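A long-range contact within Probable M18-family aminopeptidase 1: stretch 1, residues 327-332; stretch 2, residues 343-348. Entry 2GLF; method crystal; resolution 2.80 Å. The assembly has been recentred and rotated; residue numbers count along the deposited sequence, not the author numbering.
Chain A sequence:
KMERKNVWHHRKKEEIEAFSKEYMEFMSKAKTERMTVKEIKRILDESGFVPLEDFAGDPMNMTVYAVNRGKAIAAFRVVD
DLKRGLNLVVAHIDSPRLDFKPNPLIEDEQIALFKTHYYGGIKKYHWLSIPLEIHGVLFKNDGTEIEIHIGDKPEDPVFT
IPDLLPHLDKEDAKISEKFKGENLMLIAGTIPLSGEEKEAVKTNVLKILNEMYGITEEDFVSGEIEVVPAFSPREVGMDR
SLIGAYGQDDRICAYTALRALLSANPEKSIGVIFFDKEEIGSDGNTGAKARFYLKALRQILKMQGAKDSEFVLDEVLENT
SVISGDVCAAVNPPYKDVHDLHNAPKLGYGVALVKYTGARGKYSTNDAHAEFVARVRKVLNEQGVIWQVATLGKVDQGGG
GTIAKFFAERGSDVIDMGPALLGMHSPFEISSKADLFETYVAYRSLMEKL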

# COMPACT_ATOMS: atom_id res chain seq x y z
N VAL A 327 40.42 11.25 -7.10
CA VAL A 327 39.50 12.36 -7.32
C VAL A 327 38.34 12.44 -6.34
O VAL A 327 37.92 11.44 -5.77
CB VAL A 327 38.88 12.28 -8.72
CG1 VAL A 327 39.98 12.28 -9.79
CG2 VAL A 327 38.04 11.02 -8.83
N CYS A 328 37.82 13.65 -6.15
CA CYS A 328 36.68 13.86 -5.27
C CYS A 328 35.56 14.40 -6.16
O CYS A 328 35.76 14.57 -7.37
CB CYS A 328 37.01 14.85 -4.16
SG CYS A 328 37.59 16.45 -4.75
N ALA A 329 34.40 14.67 -5.57
CA ALA A 329 33.27 15.17 -6.33
C ALA A 329 33.09 16.66 -6.17
O ALA A 329 33.02 17.17 -5.06
CB ALA A 329 32.01 14.44 -5.88
N ALA A 330 33.03 17.37 -7.29
CA ALA A 330 32.84 18.82 -7.27
C ALA A 330 31.33 19.06 -7.18
O ALA A 330 30.56 18.13 -7.42
CB ALA A 330 33.40 19.43 -8.53
N VAL A 331 30.90 20.27 -6.83
CA VAL A 331 29.46 20.48 -6.75
C VAL A 331 28.88 20.58 -8.15
O VAL A 331 29.39 21.30 -9.00
CB VAL A 331 29.07 21.76 -5.96
CG1 VAL A 331 29.66 21.72 -4.56
CG2 VAL A 331 29.53 22.98 -6.69
N ASN A 332 27.82 19.80 -8.38
CA ASN A 332 27.12 19.76 -9.65
C ASN A 332 25.87 20.59 -9.36
O ASN A 332 24.88 20.08 -8.84
CB ASN A 332 26.77 18.31 -9.96
CG ASN A 332 26.42 18.09 -11.40
OD1 ASN A 332 26.76 17.06 -11.97
ND2 ASN A 332 25.72 19.04 -12.00
N ASN A 343 31.96 22.48 2.87
CA ASN A 343 33.05 21.49 2.90
C ASN A 343 33.10 20.70 1.59
O ASN A 343 33.53 19.54 1.57
CB ASN A 343 32.87 20.52 4.07
CG ASN A 343 33.28 21.14 5.41
OD1 ASN A 343 34.45 21.11 5.78
ND2 ASN A 343 32.31 21.70 6.12
N ALA A 344 32.65 21.34 0.51
CA ALA A 344 32.62 20.72 -0.82
C ALA A 344 33.54 21.45 -1.78
O ALA A 344 33.65 22.68 -1.76
CB ALA A 344 31.21 20.72 -1.36
N PRO A 345 34.22 20.71 -2.66
CA PRO A 345 35.13 21.34 -3.62
C PRO A 345 34.41 21.96 -4.81
O PRO A 345 33.34 21.49 -5.22
CB PRO A 345 36.03 20.19 -4.04
CG PRO A 345 35.07 19.04 -4.04
CD PRO A 345 34.32 19.24 -2.74
N LYS A 346 35.01 23.01 -5.36
CA LYS A 346 34.46 23.71 -6.53
C LYS A 346 35.52 23.60 -7.63
O LYS A 346 36.72 23.62 -7.35
CB LYS A 346 34.21 25.18 -6.21
CG LYS A 346 33.30 25.45 -5.03
CD LYS A 346 31.86 25.14 -5.36
CE LYS A 346 30.96 26.31 -5.00
NZ LYS A 346 31.39 27.52 -5.75
N LEU A 347 35.06 23.48 -8.88
CA LEU A 347 35.98 23.38 -10.03
C LEU A 347 36.85 24.62 -10.19
O LEU A 347 36.36 25.75 -10.10
CB LEU A 347 35.20 23.16 -11.32
CG LEU A 347 34.47 21.84 -11.54
CD1 LEU A 347 33.58 21.96 -12.77
CD2 LEU A 347 35.47 20.72 -11.69
N GLY A 348 38.14 24.42 -10.43
CA GLY A 348 39.04 25.53 -10.62
C GLY A 348 39.51 26.25 -9.37
O GLY A 348 40.15 27.31 -9.45
O HOH W 1 32.26 22.79 -8.81

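Two segments whose directions are steeply inclined have little chance to pair along their length as strands of a sheet do, so their direct backbone bonding tends to be local. This contact in a probable M18-family aminopeptidase illustrates the principle: the end-to-end directions of the touching parts lie 86° apart, and the direct backbone hydrogen bonding is confined to one carbonyl.

That carbonyl belongs to Pro345, whose CA lies 5.0 Å from the CA of Ala330. Val331 N donates a hydrogen bond to Pro345 O at 3.2 Å, with an angle of 140° at the hydrogen, so the bond is noticeably bent. The same oxygen also receives a CA-H...O contact from Ala330 CA, 3.4 Å away. Proline has no amide hydrogen, so the residue can offer the other stretch a backbone acceptor but no backbone donor.

A water extends the polar link by one step. It donates to Val331 O at 3.2 Å and accepts from Leu347 N at 2.9 Å, joining a carbonyl and an amide that are too far apart to bond directly. Val331 thus uses its amide in a direct hydrogen bond and its carbonyl in a bridged one.

Apolar side chains meet around this backbone link. Cys328 SG rests 3.7 Å from Pro345 CG. Val331, with chi1 in the m well, places CG1 3.7 Å from Ala344 CB, while its CG2 lies 3.4 Å from Lys346 CD. The latter contact engages the aliphatic part of the lysine; its NZ is hydrogen-bonded elsewhere in the structure. Leu347 points its CA-to-CB bond sideways, yet its end comes nearer, bringing CD2 to 4.0 Å from Ala330 CB.

A contact of another kind is the 3.0 Å approach of Pro345 CG to Ala329 O, a close carbon-to-oxygen approach which places the ring close against the strand backbone at Ala329.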